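Local coordinates for glutathione S-transferase (Cupriavidus metallidurans, PDB 4MK3), which probably catalyses the transfer of glutathione to electrophilic substrates and binds the oxidised derivative glutathione sulfinic acid, at residues T30-R35 with G121-A126; D84-A89 with C114-A119. One frame throughout, in Å; residues are numbered along the deposited sequence. Where two conformers were deposited one is given.

Contact 1. Residues T30-R35 with G121-A126. With GSF (L-gamma-glutamyl-3-sulfino-L-alanylglycine), chain E.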
# COMPACT_ATOMS: atom_id res chain seq x y z
N THR A 30 -3.66 0.67 18.79
CA THR A 30 -3.97 -0.67 18.27
C THR A 30 -3.57 -0.84 16.81
O THR A 30 -3.28 -1.97 16.39
CB THR A 30 -5.48 -1.00 18.41
OG1 THR A 30 -6.26 0.05 17.82
CG2 THR A 30 -5.85 -1.14 19.85
N SER A 31 -3.51 0.25 16.04
CA SER A 31 -3.26 0.18 14.60
C SER A 31 -1.94 -0.52 14.32
O SER A 31 -0.90 -0.05 14.77
CB SER A 31 -3.23 1.58 13.97
OG SER A 31 -2.68 1.54 12.64
N PRO A 32 -1.98 -1.62 13.56
CA PRO A 32 -0.71 -2.33 13.30
C PRO A 32 0.17 -1.60 12.30
O PRO A 32 1.40 -1.70 12.36
CB PRO A 32 -1.18 -3.69 12.79
CG PRO A 32 -2.51 -3.45 12.19
CD PRO A 32 -3.14 -2.37 13.04
N TYR A 33 -0.45 -0.85 11.39
CA TYR A 33 0.31 -0.02 10.47
C TYR A 33 0.99 1.11 11.24
O TYR A 33 2.13 1.47 10.95
CB TYR A 33 -0.59 0.58 9.38
CG TYR A 33 -1.46 -0.41 8.61
CD1 TYR A 33 -1.00 -1.06 7.49
CD2 TYR A 33 -2.77 -0.60 8.99
CE1 TYR A 33 -1.85 -1.92 6.78
CE2 TYR A 33 -3.60 -1.43 8.32
CZ TYR A 33 -3.15 -2.09 7.22
OH TYR A 33 -4.02 -2.91 6.54
N ALA A 34 0.27 1.70 12.18
CA ALA A 34 0.87 2.72 13.01
C ALA A 34 1.94 2.12 13.92
O ALA A 34 2.96 2.76 14.19
CB ALA A 34 -0.18 3.44 13.83
N ARG A 35 1.75 0.87 14.35
CA ARG A 35 2.76 0.25 15.21
C ARG A 35 4.07 0.08 14.45
O ARG A 35 5.14 0.30 15.00
CB ARG A 35 2.31 -1.09 15.77
CG ARG A 35 3.31 -1.61 16.82
CD ARG A 35 3.03 -3.01 17.24
NE ARG A 35 3.82 -3.38 18.41
CZ ARG A 35 3.69 -4.51 19.06
NH1 ARG A 35 2.84 -5.44 18.61
NH2 ARG A 35 4.39 -4.74 20.15
N GLY A 121 0.02 -6.52 3.37
CA GLY A 121 -1.08 -7.20 2.68
C GLY A 121 -1.84 -8.16 3.55
O GLY A 121 -3.09 -8.30 3.45
N LEU A 122 -1.13 -8.87 4.42
CA LEU A 122 -1.75 -9.71 5.43
C LEU A 122 -2.64 -8.81 6.32
O LEU A 122 -3.82 -9.13 6.57
CB LEU A 122 -0.68 -10.44 6.24
CG LEU A 122 -1.18 -11.43 7.29
CD1 LEU A 122 -0.05 -12.36 7.71
CD2 LEU A 122 -1.75 -10.75 8.54
N LEU A 123 -2.10 -7.68 6.78
CA LEU A 123 -2.90 -6.73 7.55
C LEU A 123 -4.12 -6.21 6.80
O LEU A 123 -5.19 -6.09 7.39
CB LEU A 123 -2.03 -5.55 8.00
CG LEU A 123 -0.95 -5.89 9.03
CD1 LEU A 123 -0.12 -4.65 9.33
CD2 LEU A 123 -1.55 -6.44 10.28
N ASP A 124 -3.97 -5.91 5.51
CA ASP A 124 -5.11 -5.40 4.74
C ASP A 124 -6.25 -6.41 4.78
O ASP A 124 -7.41 -6.04 4.96
CB ASP A 124 -4.72 -5.17 3.28
CG ASP A 124 -3.72 -4.03 3.08
OD1 ASP A 124 -3.57 -3.13 3.96
OD2 ASP A 124 -3.12 -4.01 1.97
N ALA A 125 -5.92 -7.69 4.62
CA ALA A 125 -6.91 -8.75 4.62
C ALA A 125 -7.52 -8.92 6.01
O ALA A 125 -8.74 -9.11 6.15
CB ALA A 125 -6.28 -10.04 4.17
N ALA A 126 -6.68 -8.86 7.03
CA ALA A 126 -7.15 -9.00 8.41
C ALA A 126 -8.09 -7.84 8.77
O ALA A 126 -9.14 -8.06 9.39
CB ALA A 126 -5.97 -9.06 9.37
CB1 GSF E . -3.39 1.55 5.65
CG1 GSF E . -3.71 2.20 6.99
CD1 GSF E . -5.09 1.85 7.49
OE1 GSF E . -5.92 1.27 6.82
C1 GSF E . -1.00 2.23 5.63
O11 GSF E . -0.76 3.05 6.55
O12 GSF E . -0.15 1.35 5.35
N1 GSF E . -2.16 1.75 3.55
CA1 GSF E . -2.31 2.31 4.89
N2 GSF E . -5.38 2.22 8.79
CA2 GSF E . -6.67 1.98 9.35
CB2 GSF E . -6.58 1.91 10.84
SG2 GSF E . -5.93 0.40 11.45
O1S GSF E . -6.43 0.27 12.83
O2S GSF E . -4.44 0.44 11.37
C2 GSF E . -7.56 3.18 9.13
O2 GSF E . -7.16 4.32 9.38
N3 GSF E . -8.85 2.95 8.66
CA3 GSF E . -9.75 4.05 8.49
C3 GSF E . -10.54 3.97 7.18
O31 GSF E . -11.52 4.75 7.02
O32 GSF E . -10.23 3.16 6.28
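The glutathione pocket is where Tyr33, on the first turn of helix 32-44, meets Leu123 and Asp124 of helix 106-134. The Tyr33 hydroxyl reaches across to helix 106-134, which opens the helical C-terminal domain, and donates a hydrogen bond from Tyr33 OH to Asp124 OD1, 2.6 Å long. The bond uses the anti lone pair of OD1, away from the other carboxylate oxygen, and the ring and carboxylate planes are turned 30° apart. The ring itself is sandwiched. Over one face comes the methyl Leu123 CD1, 4.3 Å from the centroid of the Tyr33 ring and 19° off its normal, a CH-pi contact displaced toward the rim; over the opposite face, above the centre, sits CB1 of the bound glutathione sulfinic acid. The sulfinate oxygen O2S lies in the ring plane at its edge, 3.1 Å from Tyr33 CD2. Tyr33 CG is anti to its carbonyl carbon (chi1 -52°), the rotation that lays the ring between ligand and leucine. Both methyls of Leu123 also press on the proline ring, with Leu123 CD2 3.7 Å from Pro32 CG. A leucine at Tyr33 would probably leave Asp124 OD1 without its donor and the flat support beneath the ligand's glutamyl chain lost. Just upstream, Ser31 N-caps the helix, its OG accepting from Ala34 N (3.0 Å), and the same OG donates to O2S, though the modelled 2.4 Å from Ser31 OG to O2S makes that length doubtful. A serine cap beside the ligand's sulfur group, with the first helix packed on an all-helical domain, is consistent with the glutathione transferase fold.

Contact 2. Residues D84-A89 with C114-A119; sequences DSRVIA and CWEALA. With GSF (L-gamma-glutamyl-3-sulfino-L-alanylglycine), chain E.
Arg86 lies across Glu116 and Ala117 at the domain interface of the glutathione transferase fold, where helix 85-94 of the thioredoxin-like domain packs on helix 106-134. The axes of segments 85-89 and 114-119 run roughly antiparallel (145°) and come no nearer than 11.9 Å, so side chains fill the interval. Along the second helix, Cys114 and Leu118 face the second subunit. Glu116 is the first to reach across: with chi1 at 179° its CG points opposite the backbone N, and the extended chain brings OE2 to 3.5 Å from Arg86 CG, against the aliphatic stem. Arg86 NE remains 4.6 Å from Glu116 OE1, too far for a salt bridge; the buried carboxylate pairs with Lys36 and Arg113 instead. Ala117 follows, lying over one guanidinium face with its CA 3.7 Å from Arg86 NH2. Arg86 NE is salt-bridged to Asp120, and its NH1 to Asp84 of the second subunit. At the start of helix 85-94, the ligand's glutamyl end is gripped by three hydrogen bonds: its N1 to Asp84 OD2, Ser85 N to its O11 (2.9 Å, 153°), and Ser85 OG to its O12 at 2.7 Å.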
# COMPACT_ATOMS: atom_id res chain seq x y z
N ASP A 84 1.32 6.89 3.25
CA ASP A 84 0.84 6.03 4.33
C ASP A 84 2.00 5.47 5.16
O ASP A 84 3.09 6.03 5.16
CB ASP A 84 -0.02 4.91 3.69
CG ASP A 84 0.78 3.95 2.82
OD1 ASP A 84 1.97 4.19 2.58
OD2 ASP A 84 0.19 2.95 2.39
N SER A 85 1.77 4.35 5.86
CA SER A 85 2.80 3.81 6.76
C SER A 85 4.10 3.50 6.05
O SER A 85 5.16 3.66 6.63
CB SER A 85 2.30 2.58 7.50
OG SER A 85 2.17 1.43 6.64
N ARG A 86 4.04 3.05 4.81
CA ARG A 86 5.28 2.72 4.09
C ARG A 86 6.08 3.96 3.77
O ARG A 86 7.32 3.96 3.86
CB ARG A 86 4.97 2.03 2.78
CG ARG A 86 4.23 0.79 2.93
CD ARG A 86 4.37 0.04 1.61
NE ARG A 86 3.36 -0.95 1.50
CZ ARG A 86 3.12 -1.62 0.38
NH1 ARG A 86 3.85 -1.37 -0.71
NH2 ARG A 86 2.17 -2.55 0.36
N VAL A 87 5.38 5.03 3.41
CA VAL A 87 6.04 6.28 3.09
C VAL A 87 6.65 6.91 4.34
O VAL A 87 7.76 7.44 4.32
CB VAL A 87 5.01 7.26 2.44
CG1 VAL A 87 5.66 8.60 2.12
CG2 VAL A 87 4.45 6.65 1.18
N ILE A 88 5.93 6.83 5.45
CA ILE A 88 6.43 7.34 6.71
C ILE A 88 7.65 6.54 7.18
O ILE A 88 8.66 7.12 7.61
CB ILE A 88 5.34 7.30 7.79
CG1 ILE A 88 4.15 8.19 7.39
CG2 ILE A 88 5.93 7.71 9.14
CD1 ILE A 88 2.91 7.89 8.23
N ALA A 89 7.57 5.22 7.08
CA ALA A 89 8.70 4.38 7.49
C ALA A 89 9.97 4.68 6.68
O ALA A 89 11.05 4.82 7.24
CB ALA A 89 8.34 2.91 7.39
N CYS A 114 9.49 -5.81 -0.44
CA CYS A 114 8.53 -6.85 -0.76
C CYS A 114 8.05 -7.56 0.51
O CYS A 114 6.86 -7.83 0.67
CB CYS A 114 9.12 -7.80 -1.78
SG CYS A 114 7.97 -9.08 -2.29
N TRP A 115 8.96 -7.81 1.45
CA TRP A 115 8.56 -8.31 2.75
C TRP A 115 7.56 -7.38 3.41
O TRP A 115 6.57 -7.83 4.00
CB TRP A 115 9.77 -8.46 3.68
CG TRP A 115 10.49 -9.77 3.59
CD1 TRP A 115 11.70 -10.02 3.01
CD2 TRP A 115 10.04 -11.00 4.15
NE1 TRP A 115 12.02 -11.36 3.16
CE2 TRP A 115 11.02 -11.97 3.87
CE3 TRP A 115 8.90 -11.38 4.87
CZ2 TRP A 115 10.90 -13.30 4.28
CZ3 TRP A 115 8.79 -12.70 5.30
CH2 TRP A 115 9.78 -13.64 4.99
N GLU A 116 7.80 -6.08 3.36
CA GLU A 116 6.87 -5.12 3.95
C GLU A 116 5.51 -5.19 3.27
O GLU A 116 4.48 -5.16 3.92
CB GLU A 116 7.44 -3.71 3.89
CG GLU A 116 6.48 -2.66 4.47
CD GLU A 116 6.94 -1.22 4.28
OE1 GLU A 116 7.65 -0.93 3.29
OE2 GLU A 116 6.63 -0.36 5.13
N ALA A 117 5.51 -5.31 1.95
CA ALA A 117 4.25 -5.43 1.21
C ALA A 117 3.50 -6.71 1.58
O ALA A 117 2.26 -6.72 1.64
CB ALA A 117 4.50 -5.36 -0.27
N LEU A 118 4.22 -7.79 1.80
CA LEU A 118 3.61 -9.04 2.21
C LEU A 118 2.94 -8.88 3.57
O LEU A 118 1.79 -9.29 3.76
CB LEU A 118 4.65 -10.15 2.25
CG LEU A 118 4.21 -11.53 2.72
CD1 LEU A 118 3.03 -12.05 1.91
CD2 LEU A 118 5.39 -12.48 2.67
N ALA A 119 3.65 -8.30 4.53
CA ALA A 119 3.11 -8.09 5.86
C ALA A 119 1.92 -7.13 5.85
O ALA A 119 0.88 -7.39 6.46
CB ALA A 119 4.19 -7.59 6.79
CB1 GSF E . -3.39 1.55 5.65
CG1 GSF E . -3.71 2.20 6.99
CD1 GSF E . -5.09 1.85 7.49
OE1 GSF E . -5.92 1.27 6.82
C1 GSF E . -1.00 2.23 5.63
O11 GSF E . -0.76 3.05 6.55
O12 GSF E . -0.15 1.35 5.35
N1 GSF E . -2.16 1.75 3.55
CA1 GSF E . -2.31 2.31 4.89
N2 GSF E . -5.38 2.22 8.79
CA2 GSF E . -6.67 1.98 9.35
CB2 GSF E . -6.58 1.91 10.84
SG2 GSF E . -5.93 0.40 11.45
O1S GSF E . -6.43 0.27 12.83
O2S GSF E . -4.44 0.44 11.37
C2 GSF E . -7.56 3.18 9.13
O2 GSF E . -7.16 4.32 9.38
N3 GSF E . -8.85 2.95 8.66
CA3 GSF E . -9.75 4.05 8.49
C3 GSF E . -10.54 3.97 7.18
O31 GSF E . -11.52 4.75 7.02
O32 GSF E . -10.23 3.16 6.28

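Contacts 1 and 2 are joined by the shared helix 106-134 and by one ligand. Their centres are 10 Å apart, and they touch where Tyr33 O packs 3.6 Å from Ser85 CB. Each brings a helix start of the N-terminal domain to the glutathione sulfinic acid, contact 1 at the central sulfinate and beneath the glutamyl chain, contact 2 at the glutamyl amino and carboxylate groups; Lys70, Val71, and Arg148 and Lys152 of the second subunit also bond to it. Lys36 links Ser85 OG of the pocket to Glu116 OE2 in the interface. The side chains of Asp124 and Arg86 each lie about 5 Å from another bound copy of the ligand.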